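Long-range contacts in motility protein B (Helicobacter pylori, PDB 3CYP), which forms part of the stator of the flagellar motor, where its periplasmic OmpA-like domain probably fastens the torque-generating machinery to the peptidoglycan of the cell wall: residues B[25-30]-B[71-76]; B[36-41]-B[80-85]. One frame throughout, in Å; residues are numbered along the deposited sequence. Where two conformers were deposited one is given.

Contact 1: B[25-30]-B[71-76]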
ATOM      1  N   ARG B  25      -5.069  -2.880  18.456  1.00 13.02           N
ATOM      2  CA  ARG B  25      -4.973  -4.275  18.954  1.00 14.48           C
ATOM      3  C   ARG B  25      -4.400  -5.191  17.880  1.00 14.37           C
ATOM      4  O   ARG B  25      -3.598  -6.108  18.145  1.00 14.34           O
ATOM      5  CB  ARG B  25      -6.310  -4.843  19.376  1.00 15.62           C
ATOM      6  CG  ARG B  25      -6.933  -4.212  20.566  1.00 18.85           C
ATOM      7  CD  ARG B  25      -8.204  -4.988  20.995  1.00 19.32           C
ATOM      8  NE  ARG B  25      -7.946  -6.214  21.754  1.00 20.12           N
ATOM      9  CZ  ARG B  25      -8.911  -6.940  22.365  1.00 20.89           C
ATOM     10  NH1 ARG B  25     -10.181  -6.589  22.266  1.00 21.46           N
ATOM     11  NH2 ARG B  25      -8.626  -8.017  23.061  1.00 21.56           N
ATOM     12  N   ILE B  26      -4.870  -4.962  16.661  1.00 13.70           N
ATOM     13  CA  ILE B  26      -4.395  -5.781  15.520  1.00 13.27           C
ATOM     14  C   ILE B  26      -2.905  -5.488  15.219  1.00 12.56           C
ATOM     15  O   ILE B  26      -2.118  -6.388  14.921  1.00 12.66           O
ATOM     16  CB  ILE B  26      -5.301  -5.559  14.272  1.00 12.64           C
ATOM     17  CG1 ILE B  26      -6.722  -6.107  14.547  1.00 12.39           C
ATOM     18  CG2 ILE B  26      -4.673  -6.152  13.006  1.00 14.62           C
ATOM     19  CD1 ILE B  26      -6.757  -7.661  14.660  1.00 18.49           C
ATOM     20  N   ALA B  27      -2.472  -4.231  15.317  1.00 12.81           N
ATOM     21  CA  ALA B  27      -1.041  -3.879  15.167  1.00 13.06           C
ATOM     22  C   ALA B  27      -0.227  -4.599  16.204  1.00 12.47           C
ATOM     23  O   ALA B  27       0.836  -5.137  15.904  1.00 13.16           O
ATOM     24  CB  ALA B  27      -0.838  -2.330  15.264  1.00 12.34           C
ATOM     25  N   LYS B  28      -0.737  -4.635  17.437  1.00 12.42           N
ATOM     26  CA  LYS B  28      -0.063  -5.315  18.510  1.00 12.93           C
ATOM     27  C   LYS B  28       0.208  -6.758  18.149  1.00 12.27           C
ATOM     28  O   LYS B  28       1.333  -7.244  18.328  1.00 12.95           O
ATOM     29  CB  LYS B  28      -0.906  -5.244  19.784  1.00 13.29           C
ATOM     30  CG  LYS B  28      -0.300  -5.955  20.988  1.00 14.28           C
ATOM     31  CD  LYS B  28      -1.299  -5.855  22.150  1.00 15.57           C
ATOM     32  CE  LYS B  28      -0.847  -6.647  23.376  1.00 17.15           C
ATOM     33  NZ  LYS B  28      -1.973  -6.758  24.377  1.00 18.38           N
ATOM     34  N   ILE B  29      -0.826  -7.457  17.701  1.00 12.45           N
ATOM     35  CA  ILE B  29      -0.719  -8.881  17.365  0.50 13.02           C
ATOM     36  C   ILE B  29       0.213  -9.072  16.176  1.00 12.93           C
ATOM     37  O   ILE B  29       0.980 -10.029  16.124  1.00 12.72           O
ATOM     38  CB  ILE B  29      -2.108  -9.500  17.023  0.50 13.51           C
ATOM     39  CG1 ILE B  29      -2.954  -9.728  18.292  0.50 14.36           C
ATOM     40  CG2 ILE B  29      -1.985 -10.802  16.264  0.50 14.60           C
ATOM     41  CD1 ILE B  29      -2.161  -9.780  19.570  0.50 19.24           C
ATOM     42  N   ILE B  30       0.095  -8.178  15.181  1.00 11.86           N
ATOM     43  CA  ILE B  30       0.933  -8.327  13.989  1.00 12.48           C
ATOM     44  C   ILE B  30       2.405  -8.332  14.353  1.00 13.02           C
ATOM     45  O   ILE B  30       3.174  -9.130  13.828  1.00 13.20           O
ATOM     46  CB  ILE B  30       0.611  -7.298  12.918  1.00 10.76           C
ATOM     47  CG1 ILE B  30      -0.772  -7.554  12.359  1.00 12.00           C
ATOM     48  CG2 ILE B  30       1.680  -7.310  11.815  1.00 12.44           C
ATOM     49  CD1 ILE B  30      -1.348  -6.446  11.474  1.00 11.09           C
ATOM     50  N   LYS B  71      -2.168   2.598   6.839  1.00 12.60           N
ATOM     51  CA  LYS B  71      -1.351   3.689   7.369  1.00 14.85           C
ATOM     52  C   LYS B  71      -1.378   3.690   8.875  1.00 12.66           C
ATOM     53  O   LYS B  71      -0.337   3.861   9.522  1.00 13.42           O
ATOM     54  CB  LYS B  71      -1.857   5.050   6.897  1.00 15.48           C
ATOM     55  CG  LYS B  71      -1.595   5.322   5.460  1.00 19.40           C
ATOM     56  CD  LYS B  71      -1.461   6.821   5.228  1.00 20.01           C
ATOM     57  CE  LYS B  71      -2.756   7.524   5.331  1.00 22.95           C
ATOM     58  NZ  LYS B  71      -2.491   9.005   5.074  1.00 23.55           N
ATOM     59  N   VAL B  72      -2.571   3.458   9.458  1.00 12.18           N
ATOM     60  CA  VAL B  72      -2.681   3.375  10.913  1.00 12.81           C
ATOM     61  C   VAL B  72      -1.901   2.231  11.508  1.00 11.87           C
ATOM     62  O   VAL B  72      -1.160   2.395  12.481  1.00 11.75           O
ATOM     63  CB  VAL B  72      -4.121   3.374  11.408  1.00 12.80           C
ATOM     64  CG1 VAL B  72      -4.132   3.247  12.944  1.00 14.28           C
ATOM     65  CG2 VAL B  72      -4.792   4.684  10.979  1.00 13.99           C
ATOM     66  N   LEU B  73      -1.967   1.057  10.870  1.00 11.44           N
ATOM     67  CA  LEU B  73      -1.147  -0.049  11.340  1.00 11.48           C
ATOM     68  C   LEU B  73       0.357   0.325  11.391  1.00 11.43           C
ATOM     69  O   LEU B  73       1.120  -0.065  12.292  1.00 12.47           O
ATOM     70  CB  LEU B  73      -1.298  -1.317  10.469  1.00 12.05           C
ATOM     71  CG  LEU B  73      -2.680  -1.977  10.591  1.00 11.55           C
ATOM     72  CD1 LEU B  73      -2.958  -2.963   9.450  1.00 14.07           C
ATOM     73  CD2 LEU B  73      -2.841  -2.617  11.969  1.00 13.34           C
ATOM     74  N   ILE B  74       0.807   1.010  10.360  1.00 11.80           N
ATOM     75  CA  ILE B  74       2.199   1.426  10.277  1.00 13.39           C
ATOM     76  C   ILE B  74       2.534   2.473  11.346  1.00 13.27           C
ATOM     77  O   ILE B  74       3.573   2.409  11.984  1.00 13.88           O
ATOM     78  CB  ILE B  74       2.538   1.927   8.856  1.00 14.10           C
ATOM     79  CG1 ILE B  74       2.500   0.741   7.895  1.00 14.75           C
ATOM     80  CG2 ILE B  74       3.915   2.662   8.811  1.00 14.02           C
ATOM     81  CD1 ILE B  74       2.435   1.144   6.384  1.00 14.79           C
ATOM     82  N   GLN B  75       1.626   3.393  11.568  1.00 13.92           N
ATOM     83  CA  GLN B  75       1.774   4.307  12.713  1.00 14.77           C
ATOM     84  C   GLN B  75       1.977   3.600  14.048  1.00 15.16           C
ATOM     85  O   GLN B  75       2.680   4.088  14.915  1.00 15.19           O
ATOM     86  CB  GLN B  75       0.560   5.238  12.832  1.00 15.34           C
ATOM     87  CG  GLN B  75       0.465   6.256  11.729  1.00 16.48           C
ATOM     88  CD  GLN B  75      -0.697   7.198  11.934  1.00 17.73           C
ATOM     89  OE1 GLN B  75      -1.846   6.824  11.746  1.00 16.67           O
ATOM     90  NE2 GLN B  75      -0.403   8.442  12.386  1.00 19.64           N
ATOM     91  N   TYR B  76       1.274   2.484  14.238  1.00 13.92           N
ATOM     92  CA  TYR B  76       1.377   1.693  15.456  1.00 14.89           C
ATOM     93  C   TYR B  76       2.570   0.707  15.453  1.00 15.00           C
ATOM     94  O   TYR B  76       2.712  -0.109  16.390  1.00 16.17           O
ATOM     95  CB  TYR B  76       0.072   0.970  15.681  1.00 15.65           C
ATOM     96  CG  TYR B  76      -1.099   1.813  16.218  1.00 15.81           C
ATOM     97  CD1 TYR B  76      -2.332   1.838  15.576  1.00 16.17           C
ATOM     98  CD2 TYR B  76      -0.961   2.524  17.397  1.00 18.65           C
ATOM     99  CE1 TYR B  76      -3.435   2.574  16.116  1.00 17.57           C
ATOM    100  CE2 TYR B  76      -2.023   3.227  17.936  1.00 18.61           C
ATOM    101  CZ  TYR B  76      -3.250   3.246  17.306  1.00 18.67           C
ATOM    102  OH  TYR B  76      -4.287   3.968  17.891  1.00 20.60           O
TER
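Two helices of the OmpA-like domain, 17-30 and 58-75, meet here through Ala27, Ile26 and Ile30 on the first and Leu73 and Tyr76 on the second. The axes of the short segments come within 9.2 Å of each other, at 61°. Ala27, with only a methyl, lies nearest the partner backbone: it turns that methyl toward the other helix, and its CA lies 5.4 Å from the CA of Leu73. CB of Ala27 is 3.4 Å from CB of Tyr76, a tight methyl-to-methylene contact, and 3.9 Å from CD2 of Leu73. Tyr76 is the first residue to leave the helical conformation; its CG is anti to its own carbonyl carbon (chi1 -76°), which puts it beside the backbone N. The ring goes on to touch Met20 and Glu24 farther back on helix 17-30.

Leu73 does its work with one branch. Its CD2 methyl is 3.7 Å from the backbone N of Ala27 and is also touched by two isoleucines: CG2 of Ile26 at 4.1 Å, where the two side chains cross obliquely, and CD1 of Ile30 at the same distance, where they cross at about a right angle. Around this patch, Val78 lies against Ala27, Ile30 and Leu73, while Ile23 packs on Leu73 from one turn earlier in helix 17-30. Gln31 NE2 hydrogen-bonds both Ala27 O and Tyr76 O, tying together the ends of the two helices.

No hydrogen bond passes directly between 25-30 and 71-76. Their cohesion is therefore dispersion and exclusion of water from four largely hidden aliphatic side chains, with Tyr76 at the margin, and a polar link between them comes from Gln31, just beyond helix 17-30.

Contact 2: B[36-41]-B[80-85]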
ATOM      1  N   ARG B  36       7.896 -14.118   8.540  1.00 18.40           N
ATOM      2  CA  ARG B  36       7.501 -14.585   7.217  1.00 17.28           C
ATOM      3  C   ARG B  36       6.005 -14.433   6.958  1.00 17.05           C
ATOM      4  O   ARG B  36       5.555 -14.687   5.833  1.00 18.22           O
ATOM      5  CB  ARG B  36       7.969 -16.033   6.969  1.00 17.23           C
ATOM      6  CG  ARG B  36       9.433 -16.103   6.667  1.00 18.83           C
ATOM      7  CD  ARG B  36       9.980 -17.542   6.668  1.00 21.90           C
ATOM      8  NE  ARG B  36       9.319 -18.423   5.715  1.00 25.60           N
ATOM      9  CZ  ARG B  36       8.496 -19.416   6.033  1.00 24.52           C
ATOM     10  NH1 ARG B  36       8.148 -19.643   7.307  1.00 26.77           N
ATOM     11  NH2 ARG B  36       7.995 -20.178   5.072  1.00 26.79           N
ATOM     12  N   VAL B  37       5.244 -14.063   7.983  1.00 15.05           N
ATOM     13  CA  VAL B  37       3.807 -13.886   7.838  1.00 15.15           C
ATOM     14  C   VAL B  37       3.605 -12.423   7.372  1.00 15.28           C
ATOM     15  O   VAL B  37       4.100 -11.454   7.990  1.00 15.14           O
ATOM     16  CB  VAL B  37       3.017 -14.135   9.178  1.00 15.13           C
ATOM     17  CG1 VAL B  37       1.523 -13.739   9.007  1.00 14.98           C
ATOM     18  CG2 VAL B  37       3.192 -15.600   9.676  1.00 16.90           C
ATOM     19  N   HIS B  38       2.859 -12.255   6.291  1.00 13.00           N
ATOM     20  CA  HIS B  38       2.489 -10.935   5.814  1.00 13.04           C
ATOM     21  C   HIS B  38       0.978 -10.735   5.944  1.00 12.16           C
ATOM     22  O   HIS B  38       0.209 -11.683   6.184  1.00 11.81           O
ATOM     23  CB  HIS B  38       2.960 -10.734   4.385  1.00 12.13           C
ATOM     24  CG  HIS B  38       4.445 -10.567   4.248  1.00 15.07           C
ATOM     25  ND1 HIS B  38       5.004  -9.740   3.299  1.00 18.64           N
ATOM     26  CD2 HIS B  38       5.477 -11.138   4.910  1.00 19.52           C
ATOM     27  CE1 HIS B  38       6.326  -9.756   3.434  1.00 18.94           C
ATOM     28  NE2 HIS B  38       6.641 -10.612   4.387  1.00 18.51           N
ATOM     29  N   ILE B  39       0.591  -9.468   5.870  1.00 12.29           N
ATOM     30  CA  ILE B  39      -0.773  -9.014   6.122  1.00 11.55           C
ATOM     31  C   ILE B  39      -1.253  -8.210   4.918  1.00 11.22           C
ATOM     32  O   ILE B  39      -0.556  -7.292   4.480  1.00 11.12           O
ATOM     33  CB  ILE B  39      -0.759  -8.083   7.349  1.00 11.75           C
ATOM     34  CG1 ILE B  39      -0.263  -8.867   8.579  1.00 13.76           C
ATOM     35  CG2 ILE B  39      -2.136  -7.369   7.535  1.00 12.78           C
ATOM     36  CD1 ILE B  39      -1.197  -9.832   9.065  1.00 14.78           C
ATOM     37  N   ASN B  40      -2.447  -8.521   4.423  1.00 10.59           N
ATOM     38  CA  ASN B  40      -3.105  -7.790   3.295  1.00 11.16           C
ATOM     39  C   ASN B  40      -4.358  -7.176   3.880  1.00 11.57           C
ATOM     40  O   ASN B  40      -5.206  -7.879   4.425  1.00 11.52           O
ATOM     41  CB  ASN B  40      -3.423  -8.761   2.130  1.00 11.69           C
ATOM     42  CG  ASN B  40      -4.098  -8.125   0.971  1.00 12.02           C
ATOM     43  OD1 ASN B  40      -5.193  -8.561   0.568  1.00 16.87           O
ATOM     44  ND2 ASN B  40      -3.488  -7.140   0.422  1.00 14.44           N
ATOM     45  N   VAL B  41      -4.436  -5.844   3.776  1.00 11.62           N
ATOM     46  CA  VAL B  41      -5.524  -5.062   4.323  1.00 12.47           C
ATOM     47  C   VAL B  41      -6.471  -4.829   3.148  1.00 12.18           C
ATOM     48  O   VAL B  41      -6.128  -4.143   2.146  1.00 11.68           O
ATOM     49  CB  VAL B  41      -5.001  -3.718   4.837  1.00 12.69           C
ATOM     50  CG1 VAL B  41      -6.154  -2.882   5.381  1.00 13.36           C
ATOM     51  CG2 VAL B  41      -3.876  -3.946   5.854  1.00 12.86           C
ATOM     52  N   PRO B  80       6.226  -1.886   7.303  1.00 15.07           N
ATOM     53  CA  PRO B  80       5.699  -1.817   5.939  1.00 14.46           C
ATOM     54  C   PRO B  80       6.048  -3.030   5.075  1.00 14.47           C
ATOM     55  O   PRO B  80       5.251  -3.439   4.230  1.00 13.65           O
ATOM     56  CB  PRO B  80       6.376  -0.578   5.387  1.00 15.38           C
ATOM     57  CG  PRO B  80       6.513   0.304   6.553  1.00 16.73           C
ATOM     58  CD  PRO B  80       6.881  -0.612   7.668  1.00 15.85           C
ATOM     59  N   ASN B  81       7.223  -3.618   5.295  1.00 15.22           N
ATOM     60  CA  ASN B  81       7.557  -4.845   4.561  1.00 15.10           C
ATOM     61  C   ASN B  81       6.536  -5.979   4.721  1.00 15.97           C
ATOM     62  O   ASN B  81       6.418  -6.816   3.799  1.00 17.09           O
ATOM     63  CB  ASN B  81       8.952  -5.355   4.924  1.00 15.31           C
ATOM     64  CG  ASN B  81       9.426  -6.442   3.985  1.00 16.10           C
ATOM     65  OD1 ASN B  81       9.488  -6.213   2.785  1.00 19.36           O
ATOM     66  ND2 ASN B  81       9.734  -7.619   4.520  1.00 19.86           N
ATOM     67  N   GLN B  82       5.802  -6.041   5.832  1.00 14.35           N
ATOM     68  CA  GLN B  82       4.848  -7.092   6.059  1.00 15.64           C
ATOM     69  C   GLN B  82       3.426  -6.700   5.590  1.00 14.98           C
ATOM     70  O   GLN B  82       2.506  -7.502   5.708  1.00 17.42           O
ATOM     71  CB  GLN B  82       4.796  -7.452   7.525  1.00 16.95           C
ATOM     72  CG  GLN B  82       5.891  -8.413   7.979  1.00 17.97           C
ATOM     73  CD  GLN B  82       5.850  -8.562   9.462  1.00 19.97           C
ATOM     74  OE1 GLN B  82       6.121  -7.596  10.193  1.00 21.85           O
ATOM     75  NE2 GLN B  82       5.420  -9.719   9.926  1.00 16.62           N
ATOM     76  N   LEU B  83       3.277  -5.501   5.019  1.00 14.62           N
ATOM     77  CA  LEU B  83       1.956  -4.982   4.677  1.00 13.01           C
ATOM     78  C   LEU B  83       1.715  -4.735   3.197  1.00 12.54           C
ATOM     79  O   LEU B  83       2.642  -4.401   2.433  1.00 14.22           O
ATOM     80  CB  LEU B  83       1.702  -3.668   5.422  1.00 12.65           C
ATOM     81  CG  LEU B  83       1.332  -3.815   6.878  1.00 13.57           C
ATOM     82  CD1 LEU B  83       1.497  -2.441   7.551  1.00 13.97           C
ATOM     83  CD2 LEU B  83      -0.103  -4.356   7.049  1.00 12.88           C
ATOM     84  N   SER B  84       0.458  -4.882   2.795  1.00 11.63           N
ATOM     85  CA  SER B  84      -0.053  -4.440   1.508  1.00 11.58           C
ATOM     86  C   SER B  84      -1.521  -4.109   1.707  1.00 12.89           C
ATOM     87  O   SER B  84      -2.109  -4.480   2.726  1.00 13.19           O
ATOM     88  CB  SER B  84       0.113  -5.535   0.479  1.00 12.54           C
ATOM     89  OG  SER B  84      -0.632  -6.672   0.786  1.00 12.61           O
ATOM     90  N   PHE B  85      -2.101  -3.416   0.733  1.00 12.91           N
ATOM     91  CA  PHE B  85      -3.552  -3.160   0.724  1.00 12.84           C
ATOM     92  C   PHE B  85      -4.166  -3.477  -0.618  1.00 13.20           C
ATOM     93  O   PHE B  85      -3.481  -3.403  -1.673  1.00 14.08           O
ATOM     94  CB  PHE B  85      -3.885  -1.738   1.161  1.00 13.56           C
ATOM     95  CG  PHE B  85      -3.643  -0.674   0.100  1.00 12.21           C
ATOM     96  CD1 PHE B  85      -2.356  -0.154  -0.107  1.00 15.99           C
ATOM     97  CD2 PHE B  85      -4.692  -0.211  -0.697  1.00 16.40           C
ATOM     98  CE1 PHE B  85      -2.138   0.838  -1.061  1.00 15.83           C
ATOM     99  CE2 PHE B  85      -4.454   0.776  -1.667  1.00 15.56           C
ATOM    100  CZ  PHE B  85      -3.173   1.282  -1.838  1.00 13.13           C
TER
HETATM  101  O   HOH W   1       1.100  -8.155   2.399  1.00 16.33           O
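Gln82 reaches across from the turn before strand 83-87 to His38, the first residue of strand 38-44, and Val37 just before it. Its CB is 4.1 Å from Val37 O, and CG, anti to its own carbonyl carbon (chi1 -82°), faces both that oxygen and His38 CD2. Beyond CG the chain is extended; CD is 3.7 Å from Val37 O, and NE2 donates to this oxygen at 2.9 Å, nearly along the C=O axis. The Gln82 backbone takes part too: its CA sits over one face of the His38 imidazole, a CH-pi contact 3.9 Å from the centroid, and its O accepts from Ile39 N at 2.7 Å.

From here the chains run parallel, as the two strands of a beta-alpha-beta unit whose helix is 58-75. Ser84 N donates to Ile39 O, and Ser84 O accepts from Val41 N at 2.9 Å. On one face, Asn40 ND2 donates to Ser84 OG at 2.9 Å, and a water bridges that hydroxyl to Ile39 O; Asn40 is also bonded through OD1 to Arg42 and through ND2 to Ser86. On the other face, Leu83 CD2 lies 3.7 Å from Ile39 CG2, the two side chains side by side, and touches Val41 CG2.

The pairing thus has two chemistries. Polar groups, with a water among them, join the strands on the Asn40 and Ser84 face; apolar side chains, Phe85 among them, lie on the face that helix 58-75 covers; and the Gln82 amide prolongs the backbone ladder by one bond beyond its first rung.

Overall arrangement
Contact 2 is the pairing of two parallel strands, and contact 1 lies on the helical side of that sheet, the two centres about 11 Å apart. Their segments alternate along the chain: helix 17-30 leads into strand 38-44, and helix 58-75 crosses from that strand to 83-87. Leu73 joins them, its CD1 lying 3.8 Å from Val41 CG2, while its other methyl serves the helix pair. Ile74 CG1 meets Leu83 CD1 at 3.4 Å, and Ile30 CD1 meets Ile39 CG1 at 3.9 Å, so the apolar layer is continuous. Both contacts also border the second subunit, whose Tyr67 packs on Ile74 and whose Leu83 packs on Phe85.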